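Local atomic coordinates of probable dehydrogenase (Bordetella bronchiseptica, PDB entry 3MOI), a protein that probably catalyses an NAD(P)-dependent oxidation or reduction, as a putative dehydrogenase of the GFO/IDH/MocA family whose substrate is not established. Residues 128-133 against 301-306; 148-153 against 184-189; 192-197 against 369-374; 199-204 against 209-214; 349-352 against 357-360. All coordinates share one frame; numbering follows the deposited sequence.

Contact 1 of 5, residues 128-133 against 301-306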
# COMPACT_ATOMS: atom_id res chain seq x y z
N PRO A 128 4.07 -20.56 5.11
CA PRO A 128 5.34 -20.80 4.40
C PRO A 128 5.69 -19.73 3.40
O PRO A 128 6.85 -19.54 3.13
CB PRO A 128 5.10 -22.14 3.66
CG PRO A 128 3.99 -22.80 4.40
CD PRO A 128 3.11 -21.65 4.90
N VAL A 129 4.73 -19.03 2.83
CA VAL A 129 5.14 -17.95 1.92
C VAL A 129 5.98 -16.90 2.65
O VAL A 129 6.97 -16.41 2.10
CB VAL A 129 3.96 -17.32 1.16
CG1 VAL A 129 3.24 -18.40 0.29
CG2 VAL A 129 3.01 -16.60 2.10
N VAL A 130 5.65 -16.62 3.91
CA VAL A 130 6.42 -15.68 4.72
C VAL A 130 7.76 -16.24 5.10
O VAL A 130 8.77 -15.56 5.08
CB VAL A 130 5.66 -15.31 5.97
CG1 VAL A 130 6.53 -14.48 6.88
CG2 VAL A 130 4.31 -14.57 5.59
N ARG A 131 7.80 -17.50 5.43
CA ARG A 131 9.10 -18.14 5.67
C ARG A 131 9.92 -18.13 4.42
O ARG A 131 11.15 -17.90 4.45
CB ARG A 131 8.88 -19.57 6.12
CG ARG A 131 10.15 -20.38 6.45
CD ARG A 131 9.68 -21.64 7.24
NE ARG A 131 10.38 -22.85 6.82
CZ ARG A 131 11.06 -23.66 7.64
NH1 ARG A 131 11.16 -23.40 8.96
NH2 ARG A 131 11.65 -24.74 7.14
N THR A 132 9.26 -18.33 3.29
CA THR A 132 9.98 -18.31 2.01
C THR A 132 10.53 -16.95 1.72
O THR A 132 11.65 -16.88 1.26
CB THR A 132 9.13 -18.78 0.82
OG1 THR A 132 8.50 -20.00 1.17
CG2 THR A 132 10.02 -18.98 -0.41
N LEU A 133 9.76 -15.90 1.99
CA LEU A 133 10.24 -14.53 1.78
C LEU A 133 11.46 -14.31 2.66
O LEU A 133 12.44 -13.76 2.19
CB LEU A 133 9.16 -13.43 2.04
CG LEU A 133 7.97 -13.28 1.05
CD1 LEU A 133 6.72 -12.61 1.70
CD2 LEU A 133 8.27 -12.54 -0.26
N GLY A 301 -3.42 -10.76 3.01
CA GLY A 301 -3.40 -9.62 2.08
C GLY A 301 -2.20 -9.83 1.17
O GLY A 301 -1.72 -10.97 0.98
N VAL A 302 -1.69 -8.73 0.65
CA VAL A 302 -0.51 -8.79 -0.15
C VAL A 302 0.66 -8.16 0.53
O VAL A 302 0.51 -7.28 1.33
CB VAL A 302 -0.69 -8.20 -1.57
CG1 VAL A 302 -2.20 -8.14 -2.01
CG2 VAL A 302 0.09 -6.96 -1.74
N MET A 303 1.85 -8.62 0.19
CA MET A 303 3.04 -8.24 0.86
C MET A 303 4.12 -8.10 -0.19
O MET A 303 4.55 -9.10 -0.73
CB MET A 303 3.39 -9.32 1.90
CG MET A 303 2.41 -9.32 3.16
SD MET A 303 2.83 -10.42 4.59
CE MET A 303 4.45 -10.77 4.14
N LEU A 304 4.52 -6.85 -0.48
CA LEU A 304 5.50 -6.51 -1.50
C LEU A 304 6.84 -6.02 -0.93
O LEU A 304 6.93 -4.93 -0.36
CB LEU A 304 4.90 -5.39 -2.43
CG LEU A 304 3.68 -5.80 -3.31
CD1 LEU A 304 2.68 -4.71 -3.64
CD2 LEU A 304 4.19 -6.43 -4.59
N VAL A 305 7.90 -6.80 -1.10
CA VAL A 305 9.15 -6.51 -0.40
C VAL A 305 10.07 -5.95 -1.42
O VAL A 305 10.41 -6.65 -2.33
CB VAL A 305 9.77 -7.78 0.14
CG1 VAL A 305 11.08 -7.52 0.84
CG2 VAL A 305 8.75 -8.47 0.99
N THR A 306 10.48 -4.70 -1.31
CA THR A 306 11.30 -4.23 -2.36
C THR A 306 12.77 -4.19 -1.94
O THR A 306 13.19 -3.47 -1.02
CB THR A 306 10.68 -2.95 -3.11
OG1 THR A 306 11.55 -1.83 -3.06
CG2 THR A 306 9.37 -2.62 -2.68
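Met303 meets the helix with its methyl end: CE lies 3.8 Å from Leu133 CD1 and 4.1 Å from Val130 CG2. The two approaches differ in direction. Val130 and Met303 stand at about a right angle, the valine branch CG2 meeting the methionine methyl, whereas the Leu133 side chain runs aslant to that of Met303 and touches the same methyl with CD1. The bend at the end of Met303 (chi3 14°) turns CE back from the line of the chain, and it is this methyl, not SD, that makes the nearest approach to both helix residues. Leu133 divides its two branches, since CD2 turns instead to Val305 and comes to 4.3 Å from Val305 CG2. No hydrogen bond crosses between the segments, and the four touching residues are all buried, which makes the join purely apolar. Ile189 of helix 179-190 also packs on both Leu133 and Met303, while Leu312 of strand 310-314 covers Leu133 and Val305. The axes of helix 128-133 and strand 302-306 run almost parallel, 3° apart, with a closest approach of 11.3 Å, a separation spanned by side chains from both elements. This is helix-on-sheet packing in the alpha/beta C-terminal domain of the GFO/IDH/MocA fold, in which helices cover one face of a large, mostly antiparallel sheet.

Contact 2 of 5, residues 148-153 against 184-189; sequences LNCFNY and DSIKTI
Leu148 reaches from its strand to the helix, and its course can be followed outward. CB points toward helix 184-189; chi1 of -80° sets CG anti to the carbonyl carbon, and from there CD2 reaches the helix. This branch makes the contact, 4.1 Å from Ile189 CD1 and 4.2 Å from both Ile189 CG2 and Ile186 CG1. The methyl is thus applied to both branches of Ile189 while touching the flank of Ile186 one helical turn earlier. Two residues along the strand, Cys150 points to the same side and brings SG to 4.1 Å from Ile186 CG1, so that this methylene is shared by both strand residues. The pairing sets a helix on the mixed sheet of the C-terminal domain, where strand 145-153 is an inner strand; helix 184-189 runs roughly antiparallel to strand 148-153, the segment axes 10.4 Å apart at closest and their directions 153° apart. Met303 of the adjoining strand packs on Cys150. Asn149 points away from the helix, and its ND2 is hydrogen-bonded to Tyr153 OH of the second subunit.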
# COMPACT_ATOMS: atom_id res chain seq x y z
N LEU A 148 9.06 -2.40 2.79
CA LEU A 148 8.01 -3.38 2.55
C LEU A 148 6.68 -2.69 2.41
O LEU A 148 6.46 -1.66 3.02
CB LEU A 148 7.86 -4.29 3.76
CG LEU A 148 8.85 -5.44 3.93
CD1 LEU A 148 10.08 -4.87 4.62
CD2 LEU A 148 8.20 -6.48 4.73
N ASN A 149 5.76 -3.29 1.67
CA ASN A 149 4.39 -2.77 1.58
C ASN A 149 3.39 -3.87 1.81
O ASN A 149 3.33 -4.78 1.06
CB ASN A 149 4.24 -2.16 0.20
CG ASN A 149 2.92 -1.42 0.01
OD1 ASN A 149 2.19 -1.17 0.96
ND2 ASN A 149 2.64 -1.03 -1.23
N CYS A 150 2.62 -3.84 2.88
CA CYS A 150 1.65 -4.88 3.16
C CYS A 150 0.29 -4.25 3.24
O CYS A 150 0.15 -3.28 3.97
CB CYS A 150 1.94 -5.53 4.54
SG CYS A 150 3.67 -6.08 4.64
N PHE A 151 -0.72 -4.83 2.60
CA PHE A 151 -2.08 -4.39 2.86
C PHE A 151 -3.04 -5.56 2.81
O PHE A 151 -2.73 -6.58 2.22
CB PHE A 151 -2.53 -3.25 1.92
CG PHE A 151 -2.43 -3.61 0.47
CD1 PHE A 151 -1.22 -3.49 -0.21
CD2 PHE A 151 -3.52 -4.16 -0.20
CE1 PHE A 151 -1.10 -3.87 -1.52
CE2 PHE A 151 -3.42 -4.58 -1.53
CZ PHE A 151 -2.20 -4.42 -2.20
N ASN A 152 -4.18 -5.43 3.46
CA ASN A 152 -5.19 -6.47 3.51
C ASN A 152 -6.47 -5.72 3.69
O ASN A 152 -6.57 -4.98 4.62
CB ASN A 152 -4.95 -7.37 4.70
CG ASN A 152 -5.62 -8.75 4.55
OD1 ASN A 152 -6.33 -8.99 3.59
ND2 ASN A 152 -5.41 -9.66 5.54
N TYR A 153 -7.39 -5.81 2.75
CA TYR A 153 -8.77 -5.33 2.91
C TYR A 153 -9.65 -6.57 2.99
O TYR A 153 -9.53 -7.51 2.16
CB TYR A 153 -9.19 -4.45 1.68
CG TYR A 153 -8.34 -3.21 1.52
CD1 TYR A 153 -7.01 -3.29 1.18
CD2 TYR A 153 -8.86 -1.95 1.74
CE1 TYR A 153 -6.23 -2.15 1.06
CE2 TYR A 153 -8.09 -0.81 1.63
CZ TYR A 153 -6.78 -0.91 1.32
OH TYR A 153 -6.04 0.25 1.19
N ASP A 184 3.99 -9.36 12.72
CA ASP A 184 4.88 -10.51 12.89
C ASP A 184 5.53 -10.89 11.58
O ASP A 184 6.68 -11.35 11.57
CB ASP A 184 4.14 -11.73 13.42
CG ASP A 184 3.72 -11.58 14.87
OD1 ASP A 184 4.37 -10.84 15.63
OD2 ASP A 184 2.70 -12.19 15.23
N SER A 185 4.81 -10.68 10.47
CA SER A 185 5.37 -11.03 9.17
C SER A 185 6.50 -10.08 8.83
O SER A 185 7.56 -10.51 8.28
CB SER A 185 4.29 -11.02 8.10
OG SER A 185 3.31 -12.00 8.49
N ILE A 186 6.29 -8.81 9.17
CA ILE A 186 7.31 -7.81 8.88
C ILE A 186 8.56 -8.15 9.69
O ILE A 186 9.62 -8.25 9.14
CB ILE A 186 6.80 -6.44 9.19
CG1 ILE A 186 5.73 -6.04 8.15
CG2 ILE A 186 7.89 -5.45 9.16
CD1 ILE A 186 4.93 -4.82 8.56
N LYS A 187 8.43 -8.42 10.96
CA LYS A 187 9.58 -8.87 11.71
C LYS A 187 10.24 -10.15 11.18
O LYS A 187 11.47 -10.29 11.20
CB LYS A 187 9.16 -9.11 13.12
CG LYS A 187 8.75 -7.82 13.87
CD LYS A 187 9.00 -8.06 15.36
CE LYS A 187 7.91 -8.74 16.02
NZ LYS A 187 8.20 -8.85 17.46
N THR A 188 9.43 -11.10 10.75
CA THR A 188 9.97 -12.35 10.28
C THR A 188 10.75 -12.17 8.96
O THR A 188 11.89 -12.60 8.84
CB THR A 188 8.84 -13.33 10.06
OG1 THR A 188 8.26 -13.71 11.32
CG2 THR A 188 9.34 -14.57 9.32
N ILE A 189 10.14 -11.49 7.96
CA ILE A 189 10.79 -11.22 6.70
C ILE A 189 12.07 -10.45 6.96
O ILE A 189 13.07 -10.75 6.34
CB ILE A 189 9.87 -10.44 5.77
CG1 ILE A 189 8.71 -11.32 5.31
CG2 ILE A 189 10.61 -9.90 4.53
CD1 ILE A 189 7.40 -10.54 4.94

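Contact 3 of 5, residues 192-197 against 369-374; sequences QRITAV and LEVCLA
In the GFO/IDH/MocA C-terminal domain, the last helix, 362-381, packs against strand 194-202, and two apolar pairs make this join. Val197 points toward the helix and sets CG2 3.8 Å from Ala374 CB; its CB is also near that methyl, at 4.0 Å. The other branch, CG1, which stands anti to the backbone N (chi1 -179°), lies by the carbonyl group of Ala374, 4.1 Å from its O. The CA atoms of Val197 and Ala374 are 6.3 Å apart, a close approach of backbones compatible with the short alanine side chain. One helical turn earlier, Val371 CG2 meets Ile194 CD1 at 4.1 Å, the two side chains standing at about a right angle. Ile183 of helix 179-190 touches both Ile194 and Val371, so a second helix joins the same apolar cluster. Between the two contact points Thr195 and Ala196 both face Thr219, a classic beta bulge in the pairing with strand 213-220. Beside this apolar patch, Glu370 forms salt bridges with Arg387 and Arg101. All four touching residues are buried and no hydrogen bond links the segments, which implies that burial of hydrocarbon, not directed polar bonding, is what these segments contribute.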
# COMPACT_ATOMS: atom_id res chain seq x y z
N GLN A 192 14.43 -7.53 11.54
CA GLN A 192 14.76 -6.29 12.25
C GLN A 192 13.77 -5.87 13.35
O GLN A 192 12.59 -6.13 13.29
CB GLN A 192 14.90 -5.18 11.26
CG GLN A 192 16.14 -5.33 10.31
CD GLN A 192 16.33 -4.06 9.54
OE1 GLN A 192 16.67 -3.01 10.14
NE2 GLN A 192 16.09 -4.10 8.20
N ARG A 193 14.28 -5.23 14.39
CA ARG A 193 13.47 -4.60 15.37
C ARG A 193 12.73 -3.40 14.74
O ARG A 193 13.26 -2.64 13.93
CB ARG A 193 14.32 -4.15 16.55
CG ARG A 193 13.51 -3.46 17.68
CD ARG A 193 14.33 -3.28 18.96
NE ARG A 193 13.90 -2.10 19.73
CZ ARG A 193 13.02 -2.15 20.73
NH1 ARG A 193 12.48 -3.32 21.08
NH2 ARG A 193 12.66 -1.03 21.36
N ILE A 194 11.48 -3.27 15.14
CA ILE A 194 10.70 -2.12 14.81
C ILE A 194 11.06 -1.03 15.81
O ILE A 194 10.81 -1.19 16.99
CB ILE A 194 9.22 -2.49 14.90
CG1 ILE A 194 8.91 -3.56 13.84
CG2 ILE A 194 8.40 -1.29 14.71
CD1 ILE A 194 7.57 -4.23 13.90
N THR A 195 11.61 0.06 15.35
CA THR A 195 12.10 1.14 16.26
C THR A 195 11.23 2.39 16.24
O THR A 195 11.41 3.24 17.07
CB THR A 195 13.53 1.63 15.91
OG1 THR A 195 13.55 2.01 14.53
CG2 THR A 195 14.56 0.51 16.14
N ALA A 196 10.29 2.51 15.32
CA ALA A 196 9.35 3.64 15.43
C ALA A 196 8.04 3.31 14.71
O ALA A 196 8.01 2.50 13.79
CB ALA A 196 9.98 4.92 14.88
N VAL A 197 6.97 3.96 15.12
CA VAL A 197 5.62 3.68 14.65
C VAL A 197 4.88 4.99 14.46
O VAL A 197 4.70 5.74 15.45
CB VAL A 197 4.81 2.90 15.66
CG1 VAL A 197 3.44 2.62 15.10
CG2 VAL A 197 5.51 1.64 16.07
N LEU A 369 3.10 -7.08 21.16
CA LEU A 369 2.10 -6.33 21.94
C LEU A 369 2.55 -4.86 21.99
O LEU A 369 1.74 -3.99 21.73
CB LEU A 369 1.91 -6.93 23.31
CG LEU A 369 1.08 -6.19 24.36
CD1 LEU A 369 -0.40 -5.99 23.97
CD2 LEU A 369 1.19 -6.95 25.62
N GLU A 370 3.85 -4.57 22.18
CA GLU A 370 4.24 -3.15 22.34
C GLU A 370 4.05 -2.42 21.07
O GLU A 370 3.70 -1.25 21.09
CB GLU A 370 5.65 -2.96 22.82
CG GLU A 370 5.82 -3.37 24.27
CD GLU A 370 7.25 -3.45 24.73
OE1 GLU A 370 8.18 -3.21 23.93
OE2 GLU A 370 7.48 -3.74 25.93
N VAL A 371 4.26 -3.09 19.95
CA VAL A 371 4.06 -2.42 18.68
C VAL A 371 2.56 -2.10 18.49
O VAL A 371 2.21 -1.00 18.11
CB VAL A 371 4.59 -3.25 17.51
CG1 VAL A 371 4.14 -2.67 16.20
CG2 VAL A 371 6.14 -3.39 17.61
N CYS A 372 1.68 -3.04 18.78
CA CYS A 372 0.26 -2.70 18.82
C CYS A 372 -0.04 -1.48 19.72
O CYS A 372 -0.79 -0.57 19.32
CB CYS A 372 -0.57 -3.85 19.37
SG CYS A 372 -0.55 -5.34 18.33
N LEU A 373 0.53 -1.43 20.93
CA LEU A 373 0.25 -0.28 21.82
C LEU A 373 0.73 1.01 21.19
O LEU A 373 0.09 2.05 21.35
CB LEU A 373 0.86 -0.44 23.23
CG LEU A 373 0.24 -1.63 24.05
CD1 LEU A 373 1.02 -1.99 25.32
CD2 LEU A 373 -1.22 -1.40 24.38
N ALA A 374 1.81 0.95 20.43
CA ALA A 374 2.38 2.14 19.85
C ALA A 374 1.49 2.62 18.70
O ALA A 374 1.35 3.84 18.47
CB ALA A 374 3.84 1.89 19.42

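Contact 4 of 5, residues 199-204 against 209-214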
# COMPACT_ATOMS: atom_id res chain seq x y z
N ALA A 199 1.09 5.68 13.10
CA ALA A 199 -0.17 5.03 12.67
C ALA A 199 -1.41 5.90 12.95
O ALA A 199 -1.37 6.75 13.81
CB ALA A 199 -0.32 3.70 13.31
N MET A 200 -2.48 5.64 12.21
CA MET A 200 -3.79 6.29 12.33
C MET A 200 -4.73 5.12 12.34
O MET A 200 -4.54 4.23 11.54
CB MET A 200 -4.09 7.05 11.04
CG MET A 200 -5.51 7.75 10.96
SD MET A 200 -6.28 7.53 9.34
CE MET A 200 -6.57 5.77 9.44
N THR A 201 -5.74 5.10 13.20
CA THR A 201 -6.78 4.04 13.16
C THR A 201 -8.15 4.71 13.01
O THR A 201 -8.30 5.83 13.37
CB THR A 201 -6.82 3.29 14.47
OG1 THR A 201 -7.08 4.26 15.49
CG2 THR A 201 -5.49 2.56 14.72
N GLY A 202 -9.12 3.98 12.48
CA GLY A 202 -10.51 4.42 12.39
C GLY A 202 -11.45 3.37 12.95
O GLY A 202 -11.13 2.15 13.03
N ARG A 203 -12.60 3.86 13.38
CA ARG A 203 -13.70 3.05 13.89
C ARG A 203 -14.90 3.55 13.14
O ARG A 203 -15.78 4.19 13.68
CB ARG A 203 -13.92 3.31 15.35
CG ARG A 203 -12.79 2.89 16.23
CD ARG A 203 -13.27 2.89 17.65
NE ARG A 203 -12.83 4.10 18.31
CZ ARG A 203 -12.17 4.12 19.48
NH1 ARG A 203 -11.91 2.97 20.15
NH2 ARG A 203 -11.76 5.30 19.97
N LEU A 204 -14.93 3.24 11.87
CA LEU A 204 -15.90 3.86 11.01
C LEU A 204 -17.36 3.43 11.19
O LEU A 204 -18.21 3.97 10.53
CB LEU A 204 -15.45 3.66 9.57
CG LEU A 204 -14.06 4.29 9.33
CD1 LEU A 204 -13.84 4.41 7.88
CD2 LEU A 204 -13.87 5.66 10.03
N PRO A 209 -18.14 -0.50 17.59
CA PRO A 209 -17.19 0.58 17.78
C PRO A 209 -15.84 0.13 18.25
O PRO A 209 -15.39 0.52 19.32
CB PRO A 209 -17.89 1.45 18.85
CG PRO A 209 -18.67 0.53 19.63
CD PRO A 209 -18.94 -0.72 18.79
N THR A 210 -15.19 -0.68 17.45
CA THR A 210 -13.84 -1.02 17.69
C THR A 210 -13.09 -0.65 16.41
O THR A 210 -13.68 -0.28 15.44
CB THR A 210 -13.67 -2.50 18.06
OG1 THR A 210 -12.28 -2.74 18.39
CG2 THR A 210 -14.10 -3.40 16.93
N GLU A 211 -11.78 -0.77 16.42
CA GLU A 211 -11.01 -0.37 15.29
C GLU A 211 -11.27 -1.33 14.14
O GLU A 211 -11.10 -2.52 14.28
CB GLU A 211 -9.52 -0.35 15.64
CG GLU A 211 -9.09 0.83 16.49
CD GLU A 211 -9.36 0.69 17.98
OE1 GLU A 211 -9.54 -0.46 18.41
OE2 GLU A 211 -9.40 1.75 18.70
N GLY A 212 -11.69 -0.80 13.02
CA GLY A 212 -11.74 -1.56 11.80
C GLY A 212 -10.74 -1.25 10.70
O GLY A 212 -10.58 -2.07 9.81
N ASN A 213 -10.07 -0.09 10.74
CA ASN A 213 -8.96 0.16 9.79
C ASN A 213 -7.75 0.85 10.36
O ASN A 213 -7.81 1.64 11.29
CB ASN A 213 -9.43 0.96 8.59
CG ASN A 213 -9.93 2.39 8.97
OD1 ASN A 213 -10.82 2.54 9.77
ND2 ASN A 213 -9.36 3.38 8.38
N CYS A 214 -6.64 0.66 9.69
CA CYS A 214 -5.43 1.26 10.17
C CYS A 214 -4.50 1.51 9.07
O CYS A 214 -4.32 0.64 8.26
CB CYS A 214 -4.74 0.30 11.09
SG CYS A 214 -3.06 0.78 11.56
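Glu211 turns at chi2 (81°) and Arg203 at chi3 (-100°), bends that lay their side chains next to each other, pointing the same way, at the end of the beta hairpin formed by strands 194-202 and 213-220. Arg203 NH1 and Glu211 OE2 form a salt bridge of 3.1 Å, but the oxygen sits over a face of the guanidinium, whose plane is 39° from that of the carboxylate. The pairing is consequently electrostatic, with no N-H aimed at the oxygen. The carboxylate has another partner, as Glu211 OE1 is hydrogen-bonded to Thr168. Before its charged end, Arg203 runs along the facing backbone, with CG 3.4 Å from Thr210 O. Thr201 CB meets the middle of the Glu211 chain, 3.9 Å from Glu211 CG. In the backbone, Gly202 and Asn213 form an antiparallel hydrogen-bonded pair, with Gly202 N to Asn213 O at 2.9 Å. Gly212 and Asn213 both face Gly202, a classic beta bulge. The second subunit comes close here, its Cys225 packing on Met200 and its Ser146 on Leu204. Gly202 O accepts from Gly212 N at 3.0 Å, the donor lying in the carbonyl plane, and more weakly from Asn213 N at 3.4 Å.

Contact 5 of 5, residues 349-352 against 357-360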
# COMPACT_ATOMS: atom_id res chain seq x y z
N ARG A 349 8.82 -28.23 17.89
CA ARG A 349 9.57 -29.51 17.82
C ARG A 349 11.02 -29.20 17.72
O ARG A 349 11.82 -29.74 18.46
CB ARG A 349 9.16 -30.37 16.61
CG ARG A 349 9.97 -31.74 16.52
CD ARG A 349 10.65 -32.00 15.05
NE ARG A 349 9.60 -31.83 14.04
CZ ARG A 349 9.55 -30.90 13.08
NH1 ARG A 349 10.54 -30.05 12.83
NH2 ARG A 349 8.48 -30.88 12.32
N ASP A 350 11.34 -28.33 16.79
CA ASP A 350 12.69 -27.90 16.57
C ASP A 350 13.34 -27.34 17.80
O ASP A 350 14.52 -27.61 18.06
CB ASP A 350 12.73 -26.85 15.44
CG ASP A 350 12.76 -27.47 14.04
OD1 ASP A 350 12.86 -28.70 13.92
OD2 ASP A 350 12.68 -26.72 13.04
N ALA A 351 12.59 -26.58 18.58
CA ALA A 351 13.09 -26.04 19.81
C ALA A 351 13.33 -27.11 20.85
O ALA A 351 14.38 -27.16 21.50
CB ALA A 351 12.12 -25.02 20.30
N ILE A 352 12.36 -28.00 21.02
CA ILE A 352 12.47 -29.05 22.03
C ILE A 352 13.62 -29.96 21.64
O ILE A 352 14.37 -30.39 22.49
CB ILE A 352 11.20 -29.90 22.08
CG1 ILE A 352 10.02 -29.06 22.59
CG2 ILE A 352 11.43 -31.19 22.99
CD1 ILE A 352 8.60 -29.62 22.30
N PRO A 357 16.22 -22.96 18.41
CA PRO A 357 15.43 -22.35 19.45
C PRO A 357 14.29 -21.59 18.83
O PRO A 357 14.36 -21.26 17.68
CB PRO A 357 16.42 -21.38 20.13
CG PRO A 357 17.76 -22.03 19.92
CD PRO A 357 17.66 -22.65 18.55
N ALA A 358 13.21 -21.36 19.55
CA ALA A 358 12.06 -20.72 18.96
C ALA A 358 12.35 -19.24 18.60
O ALA A 358 12.97 -18.55 19.34
CB ALA A 358 10.95 -20.80 19.92
N LEU A 359 11.91 -18.76 17.45
CA LEU A 359 11.96 -17.34 17.10
C LEU A 359 10.84 -16.55 17.81
O LEU A 359 11.10 -15.49 18.39
CB LEU A 359 11.76 -17.20 15.61
CG LEU A 359 11.77 -15.79 15.00
CD1 LEU A 359 13.08 -14.94 15.24
CD2 LEU A 359 11.40 -15.93 13.47
N ARG A 360 9.61 -17.07 17.73
CA ARG A 360 8.47 -16.40 18.27
C ARG A 360 8.21 -16.78 19.74
O ARG A 360 7.17 -17.38 20.12
CB ARG A 360 7.26 -16.67 17.42
CG ARG A 360 7.44 -16.23 15.95
CD ARG A 360 6.36 -16.75 15.03
NE ARG A 360 6.78 -16.57 13.64
CZ ARG A 360 7.71 -17.29 13.00
NH1 ARG A 360 8.32 -18.33 13.57
NH2 ARG A 360 8.00 -16.99 11.75
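The loop joining helix 340-352 to helix 362-381 folds back on the helix it has just left. Ala351 is the helix residue that touches: its CB lies 3.9 Å from Ala358 N, 4.4 Å from Ala358 CB and 4.3 Å from Pro357 C. The methyl therefore rests against the peptide joining Pro357 to Ala358, while the CB of Pro357 points away from the helix. The CA atoms of Ala351 and Pro357 are only 4.4 Å apart, which places the returning backbone directly against the last turn. Ala351 also packs on His117. A backbone hydrogen bond between Asp350 and Ala356 closes the turn just ahead of the contact. On the helix, Arg349 NH1 is salt-bridged to Asp350 OD1 at 2.9 Å; the oxygen lies at the guanidinium edge, 12° from its plane, but is met from above the carboxylate plane. Arg360, farther along the loop, is salt-bridged to Glu347 of the same helix. The touching segments share one small apolar pair and no hydrogen bond between them, consistent with the loop being held partly by polar links nearby, such as Arg360 to Glu347, as well as by this methyl contact.

How the contacts relate
Contacts 1 to 4 all reach the mixed sheet of the C-terminal domain. Contacts 1 and 2 lie closest, with centres 7 Å apart: their strands 302-307 and 145-153 are neighbours, probably hydrogen-bonded from Leu304 N to Asn149 O (2.8 Å) and Val302 N to Phe151 O (2.9 Å). Lys187 CG against Ile194 CD1 at 3.8 Å connects contact 2 to contact 3, whose strand 194-202 continues into contact 4. Contact 5, between the end of helix 340-352 and the following loop, stands apart, about 34 Å between centres from contact 4, yet Arg360 comes near Thr188 of contact 2. Contacts 1, 2 and 4 also touch the second subunit. None includes a bound ligand.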